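Local coordinates for glycosyl hydrolases family 2, sugar binding domain protein (PDB 6D1P), which is a beta-glucuronidase of a human gut bacterium that probably hydrolyses O-glycosidic bonds, as expected for glycoside hydrolase family 2, at residues A[112-117]-A[166-171]; A[620-625]-A[646-651]; A[626-631]-A[700-705]. One frame throughout, in Å; residues are numbered along the deposited sequence.

Contact 1 of 3, residues A[112-117]-A[166-171]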
loop_
_atom_site.group_PDB
_atom_site.type_symbol
_atom_site.label_atom_id
_atom_site.label_comp_id
_atom_site.label_asym_id
_atom_site.label_seq_id
_atom_site.Cartn_x
_atom_site.Cartn_y
_atom_site.Cartn_z
ATOM N N GLU A 112 -13.627 -0.753 -22.219
ATOM C CA GLU A 112 -14.889 -0.116 -21.884
ATOM C C GLU A 112 -14.734 0.847 -20.721
ATOM O O GLU A 112 -15.626 1.673 -20.491
ATOM C CB GLU A 112 -15.958 -1.170 -21.576
ATOM C CG GLU A 112 -16.173 -2.125 -22.738
ATOM C CD GLU A 112 -17.321 -3.103 -22.525
ATOM O OE1 GLU A 112 -17.972 -3.060 -21.463
ATOM O OE2 GLU A 112 -17.569 -3.924 -23.432
ATOM N N GLY A 113 -13.618 0.766 -19.999
ATOM C CA GLY A 113 -13.319 1.731 -18.962
ATOM C C GLY A 113 -12.166 1.292 -18.090
ATOM O O GLY A 113 -12.141 0.145 -17.640
ATOM N N ALA A 114 -11.210 2.181 -17.839
ATOM C CA ALA A 114 -10.098 1.875 -16.951
ATOM C C ALA A 114 -9.635 3.169 -16.303
ATOM O O ALA A 114 -9.569 4.207 -16.971
ATOM C CB ALA A 114 -8.943 1.217 -17.714
ATOM N N GLY A 115 -9.299 3.108 -15.016
ATOM C CA GLY A 115 -8.928 4.291 -14.261
ATOM C C GLY A 115 -7.491 4.278 -13.768
ATOM O O GLY A 115 -6.915 3.218 -13.501
ATOM N N GLN A 116 -6.896 5.467 -13.678
ATOM C CA GLN A 116 -7.427 6.679 -14.296
ATOM C C GLN A 116 -6.626 6.946 -15.572
ATOM O O GLN A 116 -7.194 7.251 -16.619
ATOM C CB GLN A 116 -7.362 7.866 -13.331
ATOM C CG GLN A 116 -8.248 7.708 -12.097
ATOM C CD GLN A 116 -9.685 7.962 -12.415
ATOM O OE1 GLN A 116 -9.983 8.835 -13.219
ATOM N NE2 GLN A 116 -10.598 7.200 -11.799
ATOM N N LYS A 117 -5.305 6.800 -15.478
ATOM C CA LYS A 117 -4.423 6.825 -16.636
ATOM C C LYS A 117 -4.012 5.398 -16.969
ATOM O O LYS A 117 -3.798 4.581 -16.067
ATOM C CB LYS A 117 -3.179 7.684 -16.374
ATOM C CG LYS A 117 -3.446 9.064 -15.756
ATOM C CD LYS A 117 -2.179 9.934 -15.840
ATOM C CE LYS A 117 -2.426 11.385 -15.449
ATOM N NZ LYS A 117 -2.805 11.464 -14.042
ATOM N N ILE A 166 -0.438 -4.014 -19.192
ATOM C CA ILE A 166 -1.202 -2.781 -19.097
ATOM C C ILE A 166 -0.910 -2.142 -17.754
ATOM O O ILE A 166 -1.103 -2.776 -16.709
ATOM C CB ILE A 166 -2.705 -3.024 -19.249
ATOM C CG1 ILE A 166 -2.968 -3.744 -20.564
ATOM C CG2 ILE A 166 -3.432 -1.690 -19.211
ATOM C CD1 ILE A 166 -4.347 -4.275 -20.683
ATOM N N ARG A 167 -0.461 -0.888 -17.783
ATOM C CA ARG A 167 -0.195 -0.111 -16.580
ATOM C C ARG A 167 -1.377 0.821 -16.348
ATOM O O ARG A 167 -1.723 1.612 -17.231
ATOM C CB ARG A 167 1.105 0.679 -16.725
ATOM C CG ARG A 167 1.525 1.510 -15.508
ATOM C CD ARG A 167 2.773 2.361 -15.836
ATOM N NE ARG A 167 3.354 3.060 -14.685
ATOM C CZ ARG A 167 2.932 4.236 -14.227
ATOM N NH1 ARG A 167 1.897 4.852 -14.799
ATOM N NH2 ARG A 167 3.527 4.800 -13.192
ATOM N N CYS A 168 -2.014 0.713 -15.180
ATOM C CA CYS A 168 -3.072 1.633 -14.772
ATOM C C CYS A 168 -2.610 2.450 -13.580
ATOM O O CYS A 168 -1.874 1.961 -12.724
ATOM C CB CYS A 168 -4.365 0.904 -14.395
ATOM S SG CYS A 168 -5.219 0.219 -15.804
ATOM N N ASP A 169 -3.040 3.701 -13.529
ATOM C CA ASP A 169 -2.623 4.580 -12.452
ATOM C C ASP A 169 -3.793 5.460 -12.031
ATOM O O ASP A 169 -4.466 6.057 -12.884
ATOM C CB ASP A 169 -1.420 5.434 -12.885
ATOM C CG ASP A 169 -1.052 6.473 -11.857
ATOM O OD1 ASP A 169 -0.171 6.196 -11.027
ATOM O OD2 ASP A 169 -1.663 7.570 -11.860
ATOM N N ASN A 170 -4.042 5.521 -10.720
ATOM C CA ASN A 170 -4.996 6.451 -10.128
ATOM C C ASN A 170 -4.311 7.288 -9.046
ATOM O O ASN A 170 -4.868 7.542 -7.976
ATOM C CB ASN A 170 -6.237 5.722 -9.582
ATOM C CG ASN A 170 -5.935 4.911 -8.306
ATOM O OD1 ASN A 170 -4.784 4.505 -8.055
ATOM N ND2 ASN A 170 -6.963 4.689 -7.497
ATOM N N SER A 171 -3.082 7.726 -9.318
ATOM C CA SER A 171 -2.449 8.724 -8.464
ATOM C C SER A 171 -3.270 10.012 -8.459
ATOM O O SER A 171 -3.947 10.352 -9.432
ATOM C CB SER A 171 -1.021 9.027 -8.933
ATOM O OG SER A 171 -0.233 7.853 -8.967
HETATM O O HOH W 1 -3.880 9.297 -12.070
HETATM O O HOH W 2 -0.378 9.762 -12.669
#
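The carbonyl oxygen of D169 accepts two backbone N-H groups at once, from Q116 N at 2.6 Å and from K117 N at 2.8 Å. The donors arrive differently: K117 N lies in the plane of the carbonyl, while Q116 N stands above it, 50° out of plane. In return D169 N donates to K117 O at 2.8 Å, completing an antiparallel hydrogen-bonded pair. Two residues thus face one, which defines a classic beta bulge. It lies where strand 117-122 begins beside the end of strand 162-169, in the sugar-binding domain, and the chain enters it through a cis peptide bond before Q116.

Around this core, C168 CB sits 3.6 Å from G115 O, and Q116 CG crosses obliquely over N170 CB at 3.8 Å. Beyond CG the Q116 chain bends (chi2 -77°), and its NE2 binds Y187 O and Y134 OH. D169 CG is anti to its backbone N (chi1 173°), and its carboxylate is held from within the same segment. D169 OD1 takes S171 OG on its syn lone pair at 2.6 Å; D169 OD2 is met from above the carboxylate plane by S171 N, an Asx turn.

K117 NZ stays 4.6 Å from D169 OD2, and water 2 spans the gap, accepting from the amine and donating to the carboxylate. The direct salt bridge of K117 goes to D173, a residue of a potassium site. One lysine charge therefore serves two aspartates, one directly and one through water, which would tend to keep both carboxylates ionised.

Contact 2 of 3, residues A[620-625]-A[646-651]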
loop_
_atom_site.group_PDB
_atom_site.type_symbol
_atom_site.label_atom_id
_atom_site.label_comp_id
_atom_site.label_asym_id
_atom_site.label_seq_id
_atom_site.Cartn_x
_atom_site.Cartn_y
_atom_site.Cartn_z
ATOM N N LYS A 620 -46.779 -2.104 -9.582
ATOM C CA LYS A 620 -46.987 -3.489 -9.195
ATOM C C LYS A 620 -47.428 -3.568 -7.738
ATOM O O LYS A 620 -46.714 -3.063 -6.855
ATOM C CB LYS A 620 -45.722 -4.307 -9.387
ATOM C CG LYS A 620 -45.994 -5.784 -9.268
ATOM C CD LYS A 620 -44.821 -6.604 -8.794
ATOM C CE LYS A 620 -45.220 -8.074 -8.827
ATOM N NZ LYS A 620 -44.183 -8.930 -8.252
ATOM N N PRO A 621 -48.567 -4.196 -7.441
ATOM C CA PRO A 621 -49.070 -4.205 -6.066
ATOM C C PRO A 621 -48.035 -4.742 -5.085
ATOM O O PRO A 621 -47.370 -5.748 -5.339
ATOM C CB PRO A 621 -50.301 -5.109 -6.152
ATOM C CG PRO A 621 -50.765 -4.948 -7.565
ATOM C CD PRO A 621 -49.522 -4.790 -8.390
ATOM N N MET A 622 -47.888 -4.034 -3.968
ATOM C CA MET A 622 -46.945 -4.395 -2.929
ATOM C C MET A 622 -47.484 -3.870 -1.612
ATOM O O MET A 622 -48.393 -3.034 -1.572
ATOM C CB MET A 622 -45.529 -3.848 -3.201
ATOM C CG MET A 622 -45.459 -2.323 -3.448
ATOM S SD MET A 622 -45.594 -1.331 -1.942
ATOM C CE MET A 622 -44.033 -1.666 -1.139
ATOM N N LEU A 623 -46.892 -4.370 -0.538
ATOM C CA LEU A 623 -47.291 -4.087 0.828
ATOM C C LEU A 623 -46.059 -4.327 1.692
ATOM O O LEU A 623 -45.449 -5.396 1.595
ATOM C CB LEU A 623 -48.447 -5.006 1.243
ATOM C CG LEU A 623 -49.014 -4.960 2.657
ATOM C CD1 LEU A 623 -49.763 -3.664 2.883
ATOM C CD2 LEU A 623 -49.946 -6.151 2.880
ATOM N N HIS A 624 -45.671 -3.340 2.504
ATOM C CA HIS A 624 -44.489 -3.464 3.357
ATOM C C HIS A 624 -44.776 -2.786 4.681
ATOM O O HIS A 624 -44.889 -1.560 4.742
ATOM C CB HIS A 624 -43.236 -2.848 2.718
ATOM C CG HIS A 624 -41.996 -2.957 3.575
ATOM N ND1 HIS A 624 -41.065 -3.967 3.425
ATOM C CD2 HIS A 624 -41.548 -2.187 4.595
ATOM C CE1 HIS A 624 -40.094 -3.808 4.307
ATOM N NE2 HIS A 624 -40.365 -2.738 5.033
ATOM N N ILE A 625 -44.873 -3.583 5.737
ATOM C CA ILE A 625 -44.933 -3.031 7.078
ATOM C C ILE A 625 -43.563 -2.487 7.435
ATOM O O ILE A 625 -42.551 -3.190 7.321
ATOM C CB ILE A 625 -45.366 -4.107 8.079
ATOM C CG1 ILE A 625 -46.701 -4.734 7.642
ATOM C CG2 ILE A 625 -45.411 -3.523 9.480
ATOM C CD1 ILE A 625 -46.996 -6.072 8.318
ATOM N N TYR A 646 -46.203 0.807 4.108
ATOM C CA TYR A 646 -45.955 1.418 2.811
ATOM C C TYR A 646 -46.478 0.454 1.755
ATOM O O TYR A 646 -45.877 -0.589 1.483
ATOM C CB TYR A 646 -44.474 1.807 2.654
ATOM C CG TYR A 646 -44.217 3.047 3.489
ATOM C CD1 TYR A 646 -44.422 4.330 2.955
ATOM C CD2 TYR A 646 -43.878 2.944 4.841
ATOM C CE1 TYR A 646 -44.244 5.471 3.732
ATOM C CE2 TYR A 646 -43.707 4.075 5.624
ATOM C CZ TYR A 646 -43.903 5.338 5.060
ATOM O OH TYR A 646 -43.737 6.455 5.835
ATOM N N SER A 647 -47.629 0.808 1.185
ATOM C CA SER A 647 -48.269 0.006 0.160
ATOM C C SER A 647 -48.853 0.928 -0.899
ATOM O O SER A 647 -49.253 2.056 -0.602
ATOM C CB SER A 647 -49.361 -0.885 0.784
ATOM O OG SER A 647 -50.208 -1.435 -0.213
ATOM N N ASN A 648 -48.872 0.446 -2.145
ATOM C CA ASN A 648 -49.655 1.047 -3.214
ATOM C C ASN A 648 -51.014 0.368 -3.396
ATOM O O ASN A 648 -51.670 0.590 -4.420
ATOM C CB ASN A 648 -48.881 1.007 -4.534
ATOM C CG ASN A 648 -48.374 -0.379 -4.860
ATOM O OD1 ASN A 648 -48.578 -1.332 -4.089
ATOM N ND2 ASN A 648 -47.715 -0.508 -6.003
ATOM N N CYS A 649 -51.423 -0.487 -2.453
ATOM C CA CYS A 649 -52.747 -1.095 -2.516
ATOM C C CYS A 649 -53.797 -0.086 -2.050
ATOM O O CYS A 649 -53.555 0.655 -1.090
ATOM C CB CYS A 649 -52.814 -2.359 -1.645
ATOM S SG CYS A 649 -51.980 -3.843 -2.326
ATOM N N PRO A 650 -54.971 -0.035 -2.700
ATOM C CA PRO A 650 -55.993 0.954 -2.288
ATOM C C PRO A 650 -56.430 0.815 -0.840
ATOM O O PRO A 650 -56.671 1.833 -0.176
ATOM C CB PRO A 650 -57.156 0.687 -3.253
ATOM C CG PRO A 650 -56.511 0.083 -4.457
ATOM C CD PRO A 650 -55.332 -0.727 -3.950
ATOM N N GLU A 651 -56.517 -0.412 -0.325
ATOM C CA GLU A 651 -56.944 -0.672 1.042
ATOM C C GLU A 651 -56.000 -1.667 1.686
ATOM O O GLU A 651 -55.556 -2.628 1.049
ATOM C CB GLU A 651 -58.361 -1.243 1.119
ATOM C CG GLU A 651 -59.433 -0.236 1.478
ATOM C CD GLU A 651 -60.798 -0.900 1.652
ATOM O OE1 GLU A 651 -61.410 -0.741 2.735
ATOM O OE2 GLU A 651 -61.239 -1.595 0.703
#
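Strand 623-625 pairs antiparallel with the end of strand 641-647, and an ST turn at S647 leads segment 646-651 out of the sheet, S647 OG accepting from C649 N. Segment 646-651 belongs to a family of the E-set clan, consistent with an immunoglobulin-like beta sandwich. In the regular part, H624 and Y646 form a hydrogen-bonded pair: Y646 N donates to H624 O at 2.8 Å, nearly straight, whereas the return bond from H624 N to Y646 O is bent and weak. The polar ends of these side chains look elsewhere, H624 NE2 to E608 and Y646 OH to D558.

Packing is tightest around M622. Its chain, with CG in the crowded position between backbone N and carbonyl carbon, bends twice, so that SD lies 3.5 Å from Y646 O and CE also reaches that oxygen. CG meets N648 OD1 at 3.3 Å, the two side chains crossing at about a right angle, and Q614 and S615 of helix 609-617 also touch M622. N648 OD1 receives M622 N on a lone pair at 2.8 Å; M622 O, an acceptor 3.0 Å from the same OD1, takes S647 OG in its carbonyl plane.

Toward K620 the contact loosens: that side chain is exposed and points away, and P621 CB comes only to 4.4 Å from C649 SG. What grips this end is the N648 amide, whose ND2 also serves S618 O: N648 ND2 donates to K620 O at 2.9 Å along an almost linear N-H (178°), the acceptor within the amide plane but the donor 66° above the carbonyl plane.

Contact 3 of 3, residues A[626-631]-A[700-705]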
loop_
_atom_site.group_PDB
_atom_site.type_symbol
_atom_site.label_atom_id
_atom_site.label_comp_id
_atom_site.label_asym_id
_atom_site.label_seq_id
_atom_site.Cartn_x
_atom_site.Cartn_y
_atom_site.Cartn_z
ATOM N N TYR A 626 -43.517 -1.237 7.872
ATOM C CA TYR A 626 -42.249 -0.669 8.281
ATOM C C TYR A 626 -41.819 -1.293 9.605
ATOM O O TYR A 626 -42.528 -1.188 10.611
ATOM C CB TYR A 626 -42.343 0.856 8.379
ATOM C CG TYR A 626 -41.162 1.469 9.083
ATOM C CD1 TYR A 626 -39.853 1.103 8.750
ATOM C CD2 TYR A 626 -41.341 2.394 10.103
ATOM C CE1 TYR A 626 -38.768 1.654 9.417
ATOM C CE2 TYR A 626 -40.266 2.952 10.764
ATOM C CZ TYR A 626 -38.985 2.580 10.413
ATOM O OH TYR A 626 -37.918 3.133 11.084
ATOM N N GLY A 627 -40.650 -1.937 9.602
ATOM C CA GLY A 627 -40.087 -2.482 10.819
ATOM C C GLY A 627 -39.532 -3.889 10.691
ATOM O O GLY A 627 -39.227 -4.510 11.704
ATOM N N HIS A 628 -39.393 -4.406 9.468
ATOM C CA HIS A 628 -38.760 -5.709 9.281
ATOM C C HIS A 628 -37.374 -5.759 9.922
ATOM O O HIS A 628 -36.960 -6.800 10.450
ATOM C CB HIS A 628 -38.641 -6.028 7.794
ATOM C CG HIS A 628 -39.911 -6.480 7.157
ATOM N ND1 HIS A 628 -40.126 -7.788 6.783
ATOM C CD2 HIS A 628 -41.022 -5.796 6.795
ATOM C CE1 HIS A 628 -41.318 -7.895 6.229
ATOM N NE2 HIS A 628 -41.883 -6.701 6.223
ATOM N N SER A 629 -36.628 -4.649 9.861
ATOM C CA SER A 629 -35.297 -4.572 10.445
ATOM C C SER A 629 -35.298 -3.857 11.792
ATOM O O SER A 629 -34.248 -3.387 12.241
ATOM C CB SER A 629 -34.322 -3.894 9.472
ATOM O OG SER A 629 -34.553 -2.490 9.362
ATOM N N TRP A 630 -36.450 -3.786 12.458
ATOM C CA TRP A 630 -36.582 -3.109 13.749
ATOM C C TRP A 630 -37.017 -4.151 14.776
ATOM O O TRP A 630 -38.222 -4.401 14.950
ATOM C CB TRP A 630 -37.569 -1.946 13.634
ATOM C CG TRP A 630 -37.634 -1.027 14.814
ATOM C CD1 TRP A 630 -37.123 -1.243 16.065
ATOM C CD2 TRP A 630 -38.263 0.267 14.856
ATOM N NE1 TRP A 630 -37.390 -0.164 16.880
ATOM C CE2 TRP A 630 -38.084 0.776 16.160
ATOM C CE3 TRP A 630 -38.954 1.043 13.913
ATOM C CZ2 TRP A 630 -38.577 2.022 16.546
ATOM C CZ3 TRP A 630 -39.423 2.289 14.295
ATOM C CH2 TRP A 630 -39.243 2.761 15.601
ATOM N N PRO A 631 -36.060 -4.798 15.480
ATOM C CA PRO A 631 -36.406 -5.978 16.287
ATOM C C PRO A 631 -37.014 -5.644 17.642
ATOM O O PRO A 631 -37.798 -6.435 18.187
ATOM C CB PRO A 631 -35.057 -6.698 16.458
ATOM C CG PRO A 631 -33.970 -5.721 15.891
ATOM C CD PRO A 631 -34.637 -4.424 15.620
ATOM N N LEU A 700 -52.748 -9.297 -0.806
ATOM C CA LEU A 700 -51.331 -9.259 -0.487
ATOM C C LEU A 700 -51.146 -9.380 1.025
ATOM O O LEU A 700 -52.043 -9.047 1.802
ATOM C CB LEU A 700 -50.692 -7.976 -1.024
ATOM C CG LEU A 700 -50.229 -8.086 -2.482
ATOM C CD1 LEU A 700 -51.394 -8.053 -3.461
ATOM C CD2 LEU A 700 -49.251 -6.994 -2.819
ATOM N N ASP A 701 -49.990 -9.893 1.439
ATOM C CA ASP A 701 -49.761 -10.162 2.850
ATOM C C ASP A 701 -48.343 -9.768 3.214
ATOM O O ASP A 701 -47.430 -9.878 2.397
ATOM C CB ASP A 701 -49.973 -11.649 3.203
ATOM C CG ASP A 701 -51.362 -12.156 2.833
ATOM O OD1 ASP A 701 -52.361 -11.474 3.156
ATOM O OD2 ASP A 701 -51.452 -13.245 2.216
ATOM N N ASP A 702 -48.169 -9.318 4.453
ATOM C CA ASP A 702 -46.849 -9.108 5.019
ATOM C C ASP A 702 -46.968 -9.314 6.521
ATOM O O ASP A 702 -48.063 -9.238 7.085
ATOM C CB ASP A 702 -46.300 -7.709 4.678
ATOM C CG ASP A 702 -44.849 -7.500 5.132
ATOM O OD1 ASP A 702 -44.062 -8.472 5.151
ATOM O OD2 ASP A 702 -44.499 -6.343 5.471
ATOM N N GLU A 703 -45.828 -9.583 7.161
ATOM C CA GLU A 703 -45.793 -9.871 8.589
ATOM C C GLU A 703 -44.415 -9.531 9.148
ATOM O O GLU A 703 -43.392 -9.849 8.544
ATOM C CB GLU A 703 -46.117 -11.353 8.888
ATOM C CG GLU A 703 -45.730 -11.798 10.318
ATOM C CD GLU A 703 -45.586 -13.325 10.495
ATOM O OE1 GLU A 703 -46.396 -14.084 9.908
ATOM O OE2 GLU A 703 -44.657 -13.758 11.229
ATOM N N ILE A 704 -44.400 -8.892 10.313
ATOM C CA ILE A 704 -43.185 -8.732 11.090
ATOM C C ILE A 704 -43.501 -9.101 12.531
ATOM O O ILE A 704 -44.655 -9.090 12.962
ATOM C CB ILE A 704 -42.611 -7.298 11.027
ATOM C CG1 ILE A 704 -43.499 -6.326 11.814
ATOM C CG2 ILE A 704 -42.448 -6.839 9.579
ATOM C CD1 ILE A 704 -42.938 -4.921 11.892
ATOM N N GLN A 705 -42.453 -9.434 13.277
ATOM C CA GLN A 705 -42.542 -9.595 14.717
ATOM C C GLN A 705 -41.566 -8.629 15.359
ATOM O O GLN A 705 -40.496 -8.372 14.803
ATOM C CB GLN A 705 -42.230 -11.035 15.135
ATOM C CG GLN A 705 -43.114 -12.074 14.453
ATOM C CD GLN A 705 -42.888 -13.469 15.007
ATOM O OE1 GLN A 705 -42.436 -13.634 16.144
ATOM N NE2 GLN A 705 -43.198 -14.486 14.201
HETATM O O HOH W 3 -39.066 -6.873 12.907
#
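G627 to W630 form a type I beta turn, closed by W630 N donating to G627 O at 3.0 Å, alongside strand 698-709. G627 opens the turn with a positive phi at which any CB would jam against the carbonyl oxygen of Y626; a CB here would also run into I704 CD1, so two constraints select for a residue without a side chain.

The turn extends H628 toward the strand. With CG anti to its carbonyl carbon, the imidazole meets the D702 carboxylate tip to tip, the two planes only 8° apart. H628 NE2 donates to D702 OD2 at 2.7 Å, a nearly straight bond (168°) on the syn lone pair, and the oxygen lies close to the ring plane. This fixes the rotation of the ring, while I704 CG2 sits over the centre of one face, 3.4 Å from the H628 ring centroid and 13° off the normal: a CH-pi contact. I704 has CG1 in the crowded position between backbone N and carbonyl carbon; beyond it, CD1 packs 3.7 Å from G627 O.

The strand belongs to a mixed five-stranded sheet in which its neighbour 632-634, reached just beyond the turn, runs parallel to it, so the contact fastens a connecting loop to the strand it is about to join. H628 also stacks with the ring of H624, and D702 OD2 accepts I625 N besides the imidazole. An alanine at D702 would remove both acceptor bonds and would probably let the H628 ring turn and the loop loosen from the strand. Intact, the carboxylate is likely to raise the proton affinity of H628. Farther along, water 3 lies between the two backbones, 2.7 Å from G627 O and 2.8 Å from Q705 O.

How the contacts relate
From the N terminus, contact 1 comes first, closing a 48-residue excursion within the sugar-binding domain and pairing strands 117-122 and 162-169. It is complete long before the others begin, and its nearest atoms are about 30 Å from contact 2 and 33 Å from contact 3, on the opposite side of the chain's centre. Contacts 2 and 3 cross: 620-625 and 626-631 follow one another directly, then 646-651 closes a 20-residue loop, and 700-705 closes a 68-residue one that starts inside it and ends beyond. The crossing puts adjacent pieces of one chain onto two different sheets, 623-625 beside 641-647 and the following turn against 698-709, with L700 CD2 packing on P621 and M622 between the two contacts.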